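Local structure of sigma-54 interaction domain protein (Enterococcus faecalis, 3GDW) at residues R89-I100 / L114-F125. The protein is of unknown function, but this piece is its PTS EIIA-type domain, within a longer chain that probably binds ATP and DNA as sigma-54-interacting regulators do. Numbering follows the deposited sequence.
Sequences RTKAITMTSTMI and LEDIYQNIQLSF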
loop_
_atom_site.group_PDB
_atom_site.type_symbol
_atom_site.label_atom_id
_atom_site.label_comp_id
_atom_site.label_asym_id
_atom_site.label_seq_id
_atom_site.Cartn_x
_atom_site.Cartn_y
_atom_site.Cartn_z
ATOM N N ARG B 89 -19.923 2.332 -14.867
ATOM C CA ARG B 89 -19.850 1.468 -13.675
ATOM C C ARG B 89 -18.455 1.544 -13.064
ATOM O O ARG B 89 -17.457 1.361 -13.759
ATOM C CB ARG B 89 -20.182 0.014 -14.019
ATOM C CG ARG B 89 -21.484 -0.179 -14.777
ATOM C CD ARG B 89 -21.818 -1.667 -14.989
ATOM N NE ARG B 89 -20.685 -2.458 -15.493
ATOM C CZ ARG B 89 -20.098 -3.453 -14.824
ATOM N NH1 ARG B 89 -19.078 -4.112 -15.363
ATOM N NH2 ARG B 89 -20.528 -3.798 -13.617
ATOM N N THR B 90 -18.397 1.837 -11.771
ATOM C CA THR B 90 -17.121 2.007 -11.060
ATOM C C THR B 90 -17.174 1.228 -9.744
ATOM O O THR B 90 -18.222 1.180 -9.095
ATOM C CB THR B 90 -16.832 3.519 -10.835
ATOM O OG1 THR B 90 -16.984 4.207 -12.076
ATOM C CG2 THR B 90 -15.429 3.772 -10.310
ATOM N N LYS B 91 -16.087 0.536 -9.407
ATOM C CA LYS B 91 -15.890 -0.016 -8.069
ATOM C C LYS B 91 -14.637 0.693 -7.559
ATOM O O LYS B 91 -13.740 0.973 -8.344
ATOM C CB LYS B 91 -15.677 -1.548 -8.095
ATOM C CG LYS B 91 -16.944 -2.394 -8.479
ATOM C CD LYS B 91 -17.615 -2.971 -7.263
ATOM C CE LYS B 91 -19.022 -3.487 -7.567
ATOM N NZ LYS B 91 -19.617 -4.038 -6.313
ATOM N N ALA B 92 -14.613 1.020 -6.268
ATOM C CA ALA B 92 -13.461 1.655 -5.624
ATOM C C ALA B 92 -12.958 0.803 -4.445
ATOM O O ALA B 92 -13.745 0.286 -3.657
ATOM C CB ALA B 92 -13.825 3.054 -5.152
ATOM N N ILE B 93 -11.646 0.635 -4.354
ATOM C CA ILE B 93 -11.056 -0.177 -3.295
ATOM C C ILE B 93 -9.976 0.640 -2.590
ATOM O O ILE B 93 -9.048 1.120 -3.245
ATOM C CB ILE B 93 -10.461 -1.487 -3.895
ATOM C CG1 ILE B 93 -11.608 -2.393 -4.364
ATOM C CG2 ILE B 93 -9.540 -2.207 -2.890
ATOM C CD1 ILE B 93 -11.179 -3.603 -5.166
ATOM N N THR B 94 -10.118 0.787 -1.267
ATOM C CA THR B 94 -9.137 1.464 -0.405
ATOM C C THR B 94 -8.023 0.522 0.067
ATOM O O THR B 94 -8.092 -0.688 -0.153
ATOM C CB THR B 94 -9.794 2.056 0.882
ATOM O OG1 THR B 94 -10.361 1.005 1.673
ATOM C CG2 THR B 94 -10.868 3.041 0.546
HETATM N N MSE B 95 -7.015 1.101 0.731
HETATM C CA MSE B 95 -5.940 0.341 1.389
HETATM C C MSE B 95 -5.137 -0.448 0.352
HETATM O O MSE B 95 -4.625 -1.518 0.633
HETATM C CB MSE B 95 -6.497 -0.572 2.512
HETATM C CG MSE B 95 -7.315 0.145 3.578
HETATM SE SE MSE B 95 -6.259 1.407 4.662
HETATM C CE MSE B 95 -7.492 2.937 4.577
ATOM N N THR B 96 -5.072 0.086 -0.865
ATOM C CA THR B 96 -4.416 -0.608 -1.970
ATOM C C THR B 96 -2.909 -0.702 -1.715
ATOM O O THR B 96 -2.301 0.243 -1.254
ATOM C CB THR B 96 -4.663 0.103 -3.304
ATOM O OG1 THR B 96 -6.070 0.175 -3.553
ATOM C CG2 THR B 96 -4.034 -0.681 -4.433
ATOM N N SER B 97 -2.336 -1.884 -1.959
ATOM C CA SER B 97 -0.903 -2.101 -1.864
ATOM C C SER B 97 -0.413 -2.660 -3.218
ATOM O O SER B 97 -1.208 -2.913 -4.098
ATOM C CB SER B 97 -0.603 -3.090 -0.726
ATOM O OG SER B 97 0.781 -3.076 -0.416
ATOM N N THR B 98 0.898 -2.844 -3.362
ATOM C CA THR B 98 1.520 -3.286 -4.633
ATOM C C THR B 98 0.844 -4.527 -5.217
ATOM O O THR B 98 0.544 -4.568 -6.400
ATOM C CB THR B 98 3.025 -3.574 -4.403
ATOM O OG1 THR B 98 3.571 -2.532 -3.592
ATOM C CG2 THR B 98 3.784 -3.599 -5.726
HETATM N N MSE B 99 0.582 -5.520 -4.367
HETATM C CA MSE B 99 -0.002 -6.796 -4.800
HETATM C C MSE B 99 -1.361 -6.637 -5.403
HETATM O O MSE B 99 -1.697 -7.335 -6.358
HETATM C CB MSE B 99 -0.114 -7.770 -3.643
HETATM C CG MSE B 99 1.230 -8.287 -3.229
HETATM SE SE MSE B 99 2.095 -9.189 -4.755
HETATM C CE MSE B 99 0.545 -10.032 -5.689
ATOM N N ILE B 100 -2.131 -5.723 -4.817
ATOM C CA ILE B 100 -3.485 -5.415 -5.265
ATOM C C ILE B 100 -3.429 -4.725 -6.633
ATOM O O ILE B 100 -4.191 -5.102 -7.516
ATOM C CB ILE B 100 -4.251 -4.512 -4.255
ATOM C CG1 ILE B 100 -4.372 -5.192 -2.887
ATOM C CG2 ILE B 100 -5.641 -4.217 -4.770
ATOM C CD1 ILE B 100 -4.878 -6.636 -2.985
ATOM N N LEU B 114 -15.177 -6.500 -14.113
ATOM C CA LEU B 114 -15.038 -5.676 -12.910
ATOM C C LEU B 114 -15.403 -6.460 -11.645
ATOM O O LEU B 114 -14.719 -6.363 -10.621
ATOM C CB LEU B 114 -15.935 -4.427 -13.030
ATOM C CG LEU B 114 -15.865 -3.336 -11.942
ATOM C CD1 LEU B 114 -14.430 -2.819 -11.634
ATOM C CD2 LEU B 114 -16.784 -2.177 -12.304
ATOM N N GLU B 115 -16.490 -7.226 -11.733
ATOM C CA GLU B 115 -16.994 -8.034 -10.628
ATOM C C GLU B 115 -16.044 -9.163 -10.226
ATOM O O GLU B 115 -15.847 -9.399 -9.044
ATOM C CB GLU B 115 -18.398 -8.593 -10.960
ATOM C CG GLU B 115 -19.505 -7.528 -10.940
ATOM C CD GLU B 115 -19.547 -6.622 -12.187
ATOM O OE1 GLU B 115 -19.976 -5.454 -12.045
ATOM O OE2 GLU B 115 -19.159 -7.048 -13.301
ATOM N N ASP B 116 -15.463 -9.833 -11.221
ATOM C CA ASP B 116 -14.512 -10.930 -11.014
ATOM C C ASP B 116 -13.220 -10.414 -10.375
ATOM O O ASP B 116 -12.663 -11.049 -9.473
ATOM C CB ASP B 116 -14.245 -11.628 -12.361
ATOM C CG ASP B 116 -13.430 -12.905 -12.227
ATOM O OD1 ASP B 116 -13.017 -13.254 -11.105
ATOM O OD2 ASP B 116 -13.193 -13.564 -13.261
ATOM N N ILE B 117 -12.764 -9.245 -10.831
ATOM C CA ILE B 117 -11.594 -8.592 -10.292
ATOM C C ILE B 117 -11.844 -8.152 -8.852
ATOM O O ILE B 117 -11.014 -8.388 -7.970
ATOM C CB ILE B 117 -11.143 -7.362 -11.138
ATOM C CG1 ILE B 117 -10.702 -7.798 -12.549
ATOM C CG2 ILE B 117 -9.993 -6.641 -10.395
ATOM C CD1 ILE B 117 -10.560 -6.616 -13.574
ATOM N N TYR B 118 -13.001 -7.531 -8.622
ATOM C CA TYR B 118 -13.376 -7.038 -7.293
ATOM C C TYR B 118 -13.442 -8.181 -6.270
ATOM O O TYR B 118 -12.989 -8.024 -5.127
ATOM C CB TYR B 118 -14.727 -6.305 -7.364
ATOM C CG TYR B 118 -15.111 -5.561 -6.077
ATOM C CD1 TYR B 118 -14.666 -4.269 -5.849
ATOM C CD2 TYR B 118 -15.952 -6.148 -5.119
ATOM C CE1 TYR B 118 -15.007 -3.570 -4.692
ATOM C CE2 TYR B 118 -16.300 -5.458 -3.950
ATOM C CZ TYR B 118 -15.834 -4.171 -3.754
ATOM O OH TYR B 118 -16.161 -3.455 -2.632
ATOM N N GLN B 119 -14.012 -9.309 -6.687
ATOM C CA GLN B 119 -14.122 -10.496 -5.825
ATOM C C GLN B 119 -12.761 -11.053 -5.501
ATOM O O GLN B 119 -12.493 -11.344 -4.347
ATOM C CB GLN B 119 -14.983 -11.620 -6.443
ATOM C CG GLN B 119 -15.002 -12.900 -5.534
ATOM C CD GLN B 119 -15.641 -14.124 -6.186
ATOM O OE1 GLN B 119 -16.860 -14.278 -6.167
ATOM N NE2 GLN B 119 -14.817 -15.015 -6.733
ATOM N N ASN B 120 -11.898 -11.207 -6.507
ATOM C CA ASN B 120 -10.542 -11.737 -6.255
ATOM C C ASN B 120 -9.693 -10.831 -5.362
ATOM O O ASN B 120 -8.883 -11.304 -4.548
ATOM C CB ASN B 120 -9.813 -12.102 -7.556
ATOM C CG ASN B 120 -10.286 -13.443 -8.136
ATOM O OD1 ASN B 120 -9.694 -14.488 -7.864
ATOM N ND2 ASN B 120 -11.363 -13.420 -8.918
ATOM N N ILE B 121 -9.893 -9.523 -5.498
ATOM C CA ILE B 121 -9.203 -8.601 -4.638
ATOM C C ILE B 121 -9.731 -8.694 -3.203
ATOM O O ILE B 121 -8.953 -8.637 -2.242
ATOM C CB ILE B 121 -9.264 -7.150 -5.162
ATOM C CG1 ILE B 121 -8.342 -6.983 -6.393
ATOM C CG2 ILE B 121 -8.815 -6.192 -4.058
ATOM C CD1 ILE B 121 -8.456 -5.616 -7.109
ATOM N N GLN B 122 -11.048 -8.817 -3.053
ATOM C CA GLN B 122 -11.604 -9.015 -1.728
ATOM C C GLN B 122 -11.018 -10.264 -1.081
ATOM O O GLN B 122 -10.681 -10.242 0.076
ATOM C CB GLN B 122 -13.130 -9.084 -1.760
ATOM C CG GLN B 122 -13.695 -9.311 -0.376
ATOM C CD GLN B 122 -15.222 -9.359 -0.358
ATOM O OE1 GLN B 122 -15.877 -9.116 -1.366
ATOM N NE2 GLN B 122 -15.775 -9.634 0.791
ATOM N N LEU B 123 -10.883 -11.357 -1.828
ATOM C CA LEU B 123 -10.268 -12.567 -1.274
ATOM C C LEU B 123 -8.810 -12.360 -0.840
ATOM O O LEU B 123 -8.365 -12.950 0.161
ATOM C CB LEU B 123 -10.377 -13.731 -2.263
ATOM C CG LEU B 123 -11.768 -14.358 -2.403
ATOM C CD1 LEU B 123 -11.910 -15.136 -3.723
ATOM C CD2 LEU B 123 -12.111 -15.261 -1.184
ATOM N N SER B 124 -8.064 -11.532 -1.582
ATOM C CA SER B 124 -6.705 -11.215 -1.210
ATOM C C SER B 124 -6.674 -10.460 0.106
ATOM O O SER B 124 -5.880 -10.775 0.968
ATOM C CB SER B 124 -6.008 -10.389 -2.306
ATOM O OG SER B 124 -5.801 -11.172 -3.480
ATOM N N PHE B 125 -7.535 -9.457 0.254
ATOM C CA PHE B 125 -7.616 -8.737 1.508
ATOM C C PHE B 125 -7.959 -9.715 2.639
ATOM O O PHE B 125 -7.280 -9.711 3.668
ATOM C CB PHE B 125 -8.613 -7.576 1.433
ATOM C CG PHE B 125 -8.016 -6.294 0.891
ATOM C CD1 PHE B 125 -7.259 -5.453 1.706
ATOM C CD2 PHE B 125 -8.195 -5.941 -0.421
ATOM C CE1 PHE B 125 -6.703 -4.266 1.206
ATOM C CE2 PHE B 125 -7.656 -4.758 -0.927
ATOM C CZ PHE B 125 -6.909 -3.921 -0.109
#
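Lys91 lies across one face of the Tyr118 ring, its CD 3.7 Å from the ring centroid in a CH-pi contact. The chain bends at chi2 (-100°), which carries NZ over the same face, 4.5 Å from the centroid, a cation-pi arrangement. At the bend, Lys91 CG packs on Leu114 CG at 3.7 Å. Tyr118 projects from helix 114-125 toward the strand with CG anti to the backbone N (chi1 -171°); its OH is hydrogen-bonded to Gln132 of the second subunit, whose Phe133 packs edge-to-face with the ring.

Farther along strand 90-93, Ile93 divides its branches: CG1 meets Tyr118 CE1 at 3.6 Å, CD1 reaches Ile121 CG2, and CG2 touches Phe125 CE2 at 3.7 Å. Ile100, at the start of the next helix, closes this cluster with CG2 against Ile121 CG2 and CG1 3.8 Å from Phe125 CE2. The Phe125 ring turns an edge to the chain bend, with CZ 3.4 Å from Met95 O. At the other end, Arg89 NH2 meets Glu115 OE1 in a salt bridge modelled at a doubtfully short 2.3 Å.

Helix 114-125 thus runs 15° from parallel to the outermost strand of this chain's 2-1-3-4 parallel sheet, consistent with a mannose-type PTS IIA fold. Apolar packing joins the buried part; toward the exposed end charge-based contacts add to it, probably weakened by solvent.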